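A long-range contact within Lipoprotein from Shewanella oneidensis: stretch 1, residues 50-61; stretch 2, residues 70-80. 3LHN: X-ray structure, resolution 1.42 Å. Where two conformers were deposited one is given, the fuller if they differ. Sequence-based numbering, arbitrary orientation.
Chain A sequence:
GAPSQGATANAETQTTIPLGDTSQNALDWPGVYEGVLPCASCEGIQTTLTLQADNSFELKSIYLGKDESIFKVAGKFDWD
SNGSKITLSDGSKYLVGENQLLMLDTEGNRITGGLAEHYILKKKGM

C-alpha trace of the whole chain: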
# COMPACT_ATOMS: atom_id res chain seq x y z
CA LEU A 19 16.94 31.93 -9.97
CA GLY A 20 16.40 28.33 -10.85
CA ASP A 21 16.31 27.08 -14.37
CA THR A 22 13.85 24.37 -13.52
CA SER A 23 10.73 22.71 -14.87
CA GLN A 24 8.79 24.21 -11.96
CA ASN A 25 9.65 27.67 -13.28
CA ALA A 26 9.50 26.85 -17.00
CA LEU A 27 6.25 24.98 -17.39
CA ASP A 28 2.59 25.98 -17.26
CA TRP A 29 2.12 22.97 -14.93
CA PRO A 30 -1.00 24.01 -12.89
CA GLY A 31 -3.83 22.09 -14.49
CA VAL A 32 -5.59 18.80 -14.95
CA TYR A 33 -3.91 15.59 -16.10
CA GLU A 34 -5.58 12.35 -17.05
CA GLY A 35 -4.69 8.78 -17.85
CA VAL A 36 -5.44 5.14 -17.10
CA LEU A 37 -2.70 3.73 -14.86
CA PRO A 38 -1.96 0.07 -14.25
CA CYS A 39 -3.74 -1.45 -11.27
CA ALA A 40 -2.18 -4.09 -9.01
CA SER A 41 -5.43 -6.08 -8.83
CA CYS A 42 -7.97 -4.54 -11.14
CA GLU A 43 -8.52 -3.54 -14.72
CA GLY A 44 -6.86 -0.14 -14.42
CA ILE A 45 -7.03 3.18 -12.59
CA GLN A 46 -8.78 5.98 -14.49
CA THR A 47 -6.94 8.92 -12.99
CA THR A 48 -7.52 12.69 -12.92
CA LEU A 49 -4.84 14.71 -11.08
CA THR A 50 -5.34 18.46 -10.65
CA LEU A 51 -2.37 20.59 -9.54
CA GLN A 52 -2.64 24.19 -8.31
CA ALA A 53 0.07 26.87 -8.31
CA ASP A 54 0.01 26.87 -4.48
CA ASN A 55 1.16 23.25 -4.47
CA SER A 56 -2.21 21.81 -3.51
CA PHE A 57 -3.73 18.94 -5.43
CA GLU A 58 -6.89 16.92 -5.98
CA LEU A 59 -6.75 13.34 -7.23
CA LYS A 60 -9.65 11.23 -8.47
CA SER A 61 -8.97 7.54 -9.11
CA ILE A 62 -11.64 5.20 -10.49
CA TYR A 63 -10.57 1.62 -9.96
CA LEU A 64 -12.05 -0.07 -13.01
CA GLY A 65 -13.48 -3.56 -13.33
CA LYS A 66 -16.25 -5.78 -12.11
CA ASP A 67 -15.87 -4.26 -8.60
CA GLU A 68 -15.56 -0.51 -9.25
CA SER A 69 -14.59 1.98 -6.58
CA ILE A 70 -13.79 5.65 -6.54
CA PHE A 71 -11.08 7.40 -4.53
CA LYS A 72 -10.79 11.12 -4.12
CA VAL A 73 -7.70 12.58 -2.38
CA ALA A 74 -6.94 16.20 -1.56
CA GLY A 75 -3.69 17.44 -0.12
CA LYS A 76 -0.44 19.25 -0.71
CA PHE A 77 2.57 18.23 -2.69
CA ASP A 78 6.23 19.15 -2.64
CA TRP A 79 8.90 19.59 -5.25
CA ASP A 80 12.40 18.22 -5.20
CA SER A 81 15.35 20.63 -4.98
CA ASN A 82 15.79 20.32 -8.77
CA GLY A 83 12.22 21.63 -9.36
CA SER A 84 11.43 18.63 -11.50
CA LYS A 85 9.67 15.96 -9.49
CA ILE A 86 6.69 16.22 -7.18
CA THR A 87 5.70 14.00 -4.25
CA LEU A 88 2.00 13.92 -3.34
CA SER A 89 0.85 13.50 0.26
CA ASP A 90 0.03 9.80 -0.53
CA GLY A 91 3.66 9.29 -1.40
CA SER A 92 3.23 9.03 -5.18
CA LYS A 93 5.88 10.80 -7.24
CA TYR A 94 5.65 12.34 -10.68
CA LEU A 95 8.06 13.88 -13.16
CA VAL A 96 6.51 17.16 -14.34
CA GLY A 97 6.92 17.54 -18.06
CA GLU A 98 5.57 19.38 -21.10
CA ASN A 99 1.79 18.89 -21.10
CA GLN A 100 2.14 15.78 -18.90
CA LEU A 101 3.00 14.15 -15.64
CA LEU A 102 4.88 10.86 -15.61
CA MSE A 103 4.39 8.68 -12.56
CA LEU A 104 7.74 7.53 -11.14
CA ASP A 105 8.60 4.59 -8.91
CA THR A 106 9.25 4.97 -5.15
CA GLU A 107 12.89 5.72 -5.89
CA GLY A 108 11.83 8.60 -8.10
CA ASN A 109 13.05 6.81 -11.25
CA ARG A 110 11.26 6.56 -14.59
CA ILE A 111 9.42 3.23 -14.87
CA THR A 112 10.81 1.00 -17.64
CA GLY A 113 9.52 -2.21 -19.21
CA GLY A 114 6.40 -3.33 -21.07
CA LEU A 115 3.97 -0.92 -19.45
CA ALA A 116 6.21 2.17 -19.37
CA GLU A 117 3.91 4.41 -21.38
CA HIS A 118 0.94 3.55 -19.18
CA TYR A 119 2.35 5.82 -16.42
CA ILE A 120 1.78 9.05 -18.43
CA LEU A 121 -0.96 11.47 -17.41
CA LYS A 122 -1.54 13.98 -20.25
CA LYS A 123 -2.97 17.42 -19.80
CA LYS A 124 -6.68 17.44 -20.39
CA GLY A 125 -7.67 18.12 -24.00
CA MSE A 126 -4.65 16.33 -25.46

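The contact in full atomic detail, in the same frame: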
# COMPACT_ATOMS: atom_id res chain seq x y z
N THR A 50 -5.24 17.00 -10.51
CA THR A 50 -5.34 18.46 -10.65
C THR A 50 -4.31 19.09 -9.73
O THR A 50 -4.36 18.88 -8.52
CB THR A 50 -6.73 18.99 -10.35
OG1 THR A 50 -7.66 18.34 -11.21
CG2 THR A 50 -6.79 20.47 -10.60
N LEU A 51 -3.41 19.88 -10.28
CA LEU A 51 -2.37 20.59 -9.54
C LEU A 51 -2.66 22.08 -9.55
O LEU A 51 -2.99 22.66 -10.58
CB LEU A 51 -0.98 20.40 -10.17
CG LEU A 51 -0.52 18.97 -10.42
CD1 LEU A 51 0.93 19.02 -10.99
CD2 LEU A 51 -0.57 18.08 -9.14
N GLN A 52 -2.56 22.73 -8.41
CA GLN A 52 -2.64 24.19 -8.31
C GLN A 52 -1.29 24.83 -8.09
O GLN A 52 -0.39 24.22 -7.50
CB GLN A 52 -3.55 24.60 -7.16
CG GLN A 52 -4.87 23.97 -7.14
CD GLN A 52 -5.75 24.30 -8.32
OE1 GLN A 52 -5.61 25.35 -8.99
NE2 GLN A 52 -6.74 23.42 -8.54
N ALA A 53 -1.17 26.11 -8.44
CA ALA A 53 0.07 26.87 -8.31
C ALA A 53 0.55 26.92 -6.88
O ALA A 53 1.76 27.07 -6.63
CB ALA A 53 -0.13 28.32 -8.85
N ASP A 54 -0.37 26.84 -5.90
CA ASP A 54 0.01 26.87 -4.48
C ASP A 54 0.44 25.52 -3.89
O ASP A 54 0.59 25.36 -2.68
CB ASP A 54 -1.11 27.51 -3.66
CG ASP A 54 -2.34 26.67 -3.59
OD1 ASP A 54 -2.35 25.52 -4.08
OD2 ASP A 54 -3.34 27.18 -3.02
N ASN A 55 0.66 24.58 -4.79
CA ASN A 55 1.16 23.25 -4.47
C ASN A 55 0.14 22.41 -3.73
O ASN A 55 0.48 21.53 -2.95
CB ASN A 55 2.49 23.31 -3.71
CG ASN A 55 3.61 23.80 -4.54
OD1 ASN A 55 3.54 23.91 -5.76
ND2 ASN A 55 4.73 24.09 -3.88
N SER A 56 -1.12 22.65 -3.98
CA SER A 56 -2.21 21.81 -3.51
C SER A 56 -2.66 20.97 -4.70
O SER A 56 -2.47 21.32 -5.87
CB SER A 56 -3.33 22.60 -2.88
OG SER A 56 -3.98 23.39 -3.79
N PHE A 57 -3.24 19.82 -4.39
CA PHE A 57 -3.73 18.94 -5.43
C PHE A 57 -5.03 18.28 -5.07
O PHE A 57 -5.36 18.13 -3.89
CB PHE A 57 -2.75 17.82 -5.81
CG PHE A 57 -2.67 16.70 -4.81
CD1 PHE A 57 -1.90 16.83 -3.64
CD2 PHE A 57 -3.40 15.56 -4.98
CE1 PHE A 57 -1.88 15.86 -2.73
CE2 PHE A 57 -3.40 14.55 -4.01
CZ PHE A 57 -2.61 14.70 -2.89
N GLU A 58 -5.72 17.81 -6.11
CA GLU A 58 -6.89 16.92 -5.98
C GLU A 58 -6.73 15.76 -6.92
O GLU A 58 -6.41 15.98 -8.09
CB GLU A 58 -8.19 17.69 -6.25
CG GLU A 58 -8.54 18.79 -5.28
CD GLU A 58 -10.03 19.18 -5.33
OE1 GLU A 58 -10.74 18.80 -6.31
OE2 GLU A 58 -10.49 19.82 -4.34
N LEU A 59 -6.94 14.54 -6.44
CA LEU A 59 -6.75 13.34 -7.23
C LEU A 59 -8.06 12.58 -7.21
O LEU A 59 -8.69 12.43 -6.13
CB LEU A 59 -5.64 12.49 -6.63
CG LEU A 59 -5.37 11.11 -7.20
CD1 LEU A 59 -4.84 11.17 -8.64
CD2 LEU A 59 -4.39 10.29 -6.28
N LYS A 60 -8.56 12.19 -8.38
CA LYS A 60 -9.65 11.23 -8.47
C LYS A 60 -9.10 9.99 -9.15
O LYS A 60 -8.43 10.05 -10.19
CB LYS A 60 -10.83 11.80 -9.22
CG LYS A 60 -11.95 10.77 -9.40
CD LYS A 60 -13.07 11.40 -10.23
CE LYS A 60 -14.35 10.64 -10.16
NZ LYS A 60 -15.30 11.39 -11.07
N SER A 61 -9.44 8.85 -8.59
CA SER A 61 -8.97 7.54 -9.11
C SER A 61 -10.16 6.61 -9.16
O SER A 61 -10.70 6.30 -8.12
CB SER A 61 -7.94 6.90 -8.18
OG SER A 61 -6.79 7.74 -7.98
N ILE A 70 -14.26 4.32 -6.24
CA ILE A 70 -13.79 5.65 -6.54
C ILE A 70 -13.10 6.26 -5.35
O ILE A 70 -13.66 6.33 -4.25
CB ILE A 70 -14.93 6.55 -6.97
CG1 ILE A 70 -15.65 5.93 -8.21
CG2 ILE A 70 -14.42 7.99 -7.20
CD1 ILE A 70 -16.78 6.81 -8.82
N PHE A 71 -11.86 6.71 -5.55
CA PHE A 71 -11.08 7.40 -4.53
C PHE A 71 -10.94 8.84 -4.88
O PHE A 71 -10.71 9.18 -6.07
CB PHE A 71 -9.65 6.89 -4.48
CG PHE A 71 -9.45 5.65 -3.77
CD1 PHE A 71 -10.08 4.48 -4.16
CD2 PHE A 71 -8.55 5.61 -2.70
CE1 PHE A 71 -9.87 3.30 -3.49
CE2 PHE A 71 -8.33 4.40 -2.02
CZ PHE A 71 -8.99 3.25 -2.43
N LYS A 72 -11.04 9.71 -3.91
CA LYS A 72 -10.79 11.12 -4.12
C LYS A 72 -9.89 11.59 -3.01
O LYS A 72 -10.27 11.42 -1.86
CB LYS A 72 -12.06 11.91 -4.10
CG LYS A 72 -13.01 11.56 -5.16
CD LYS A 72 -14.17 12.45 -5.11
CE LYS A 72 -15.35 11.89 -5.89
NZ LYS A 72 -16.45 12.91 -6.03
N VAL A 73 -8.73 12.21 -3.34
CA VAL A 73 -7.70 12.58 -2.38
C VAL A 73 -7.42 14.06 -2.56
O VAL A 73 -7.28 14.52 -3.71
CB VAL A 73 -6.40 11.82 -2.58
CG1 VAL A 73 -5.35 12.15 -1.50
CG2 VAL A 73 -6.70 10.29 -2.64
N ALA A 74 -7.32 14.81 -1.49
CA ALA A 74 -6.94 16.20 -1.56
C ALA A 74 -5.81 16.39 -0.58
O ALA A 74 -5.83 15.91 0.57
CB ALA A 74 -8.09 17.10 -1.20
N GLY A 75 -4.84 17.19 -0.97
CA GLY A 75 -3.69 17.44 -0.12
C GLY A 75 -2.72 18.41 -0.72
O GLY A 75 -3.08 19.18 -1.61
N LYS A 76 -1.51 18.40 -0.20
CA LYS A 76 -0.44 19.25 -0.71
C LYS A 76 0.63 18.36 -1.28
O LYS A 76 0.77 17.19 -0.93
CB LYS A 76 0.15 20.13 0.41
CG LYS A 76 -0.78 21.21 0.90
N PHE A 77 1.43 18.94 -2.14
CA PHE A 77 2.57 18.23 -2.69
C PHE A 77 3.81 19.10 -2.57
O PHE A 77 3.74 20.30 -2.36
CB PHE A 77 2.31 17.75 -4.14
CG PHE A 77 2.15 18.86 -5.17
CD1 PHE A 77 3.23 19.38 -5.85
CD2 PHE A 77 0.89 19.38 -5.49
CE1 PHE A 77 3.04 20.35 -6.83
CE2 PHE A 77 0.76 20.34 -6.45
CZ PHE A 77 1.80 20.82 -7.09
N ASP A 78 4.96 18.46 -2.74
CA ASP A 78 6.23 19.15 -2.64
C ASP A 78 7.11 18.79 -3.81
O ASP A 78 7.04 17.70 -4.36
CB ASP A 78 6.92 18.83 -1.32
CG ASP A 78 5.97 18.99 -0.12
OD1 ASP A 78 5.03 18.20 -0.00
OD2 ASP A 78 6.21 19.88 0.69
N TRP A 79 7.95 19.75 -4.17
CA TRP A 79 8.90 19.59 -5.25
C TRP A 79 10.27 19.22 -4.73
O TRP A 79 10.67 19.64 -3.63
CB TRP A 79 9.05 20.92 -6.00
CG TRP A 79 7.82 21.39 -6.67
CD1 TRP A 79 6.78 22.01 -6.09
CD2 TRP A 79 7.56 21.33 -8.06
NE1 TRP A 79 5.87 22.34 -7.01
CE2 TRP A 79 6.28 21.91 -8.23
CE3 TRP A 79 8.24 20.80 -9.18
CZ2 TRP A 79 5.68 22.00 -9.43
CZ3 TRP A 79 7.63 20.92 -10.43
CH2 TRP A 79 6.35 21.52 -10.52
N ASP A 80 11.00 18.45 -5.52
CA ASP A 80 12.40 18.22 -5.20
C ASP A 80 13.25 19.50 -5.41
O ASP A 80 12.82 20.50 -5.95
CB ASP A 80 12.94 17.00 -5.92
CG ASP A 80 13.03 17.14 -7.43
OD1 ASP A 80 12.55 18.10 -7.99
OD2 ASP A 80 13.60 16.22 -8.09
O HOH W 1 5.25 22.77 -1.18

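Within the contact, strand Ser-56 to Ser-61 runs antiparallel to the strand holding Ile-70 to Trp-79; together the two stretches bury 847 Å². The backbone pairing defines the register. Phe-57, Leu-59 and Ser-61 lie opposite Gly-75, Val-73 and Phe-71, and each pair exchanges two hydrogen bonds: Phe-57 N to Gly-75 O (2.9 Å) and Gly-75 N to Phe-57 O (3.1 Å), then Leu-59 N to Val-73 O and Val-73 N to Leu-59 O (both 2.8 Å), then Ser-61 N to Phe-71 O and Phe-71 N to Ser-61 O (both 2.8 Å). Between them, the non-hydrogen-bonded pairs draw their CA atoms closer together, and CA-H groups approach carbonyls, as where Lys-72 CA sits 3.2 Å from Leu-59 O.

Ser-56, Glu-58 and Lys-60 share one face with Lys-76, Ala-74 and Lys-72; here contact is light and largely aliphatic, the extended Lys-60 chain placing its CE 4.0 Å from Ile-70 CG2. The other face carries Phe-57, Leu-59 and Ser-61 with Val-73 and Phe-71, and most of the apolar packing.

Phe-77 covers the most surface. Phe-77 N donates to Asn-55 O (2.9 Å), extending the ladder beyond the strand pairs into the turn. Its ring swings back over the first stretch: Asn-55 CA lies over one face, 3.9 Å from the Phe-77 ring centroid in a CH-pi contact, while Ser-56 O meets the ring edge, 3.4 Å from Phe-77 CE2, where the polarized C-H groups suit a carbonyl. Leu-51 CD2 reaches Phe-77 CE2 at 3.8 Å, and Phe-57 CB lies 4.0 Å from Phe-77 CD2, so one ring ties together residues from before and after the turn.

Phe-57 answers from the first stretch. Its p rotamer carries the ring across Gly-75, whose N lies over one ring face. Glycine leaves the room: an ideal CB on Gly-75 would fall 3.1 Å from Phe-57 CE1, a tight fit. Phe-57 CE1, at the ring edge, lies 3.5 Å from Lys-76 O, and Phe-57 CE2 packs 4.0 Å from Val-73 CG1.

Asn-55 closes the contact. It ends the type I turn begun at Gln-52, and its positive phi (70°) is a conformation asparagine tolerates well. Both amide atoms are used: Asn-55 OD1 accepts from Trp-79 NE1 (3.1 Å), and Asn-55 ND2 donates to the O of a water (3.1 Å) whose O in turn donates to Phe-77 O (3.1 Å). The rule is compact: backbone pairing defines register, a glycine admits one aromatic ring, and an amide fastens the turn.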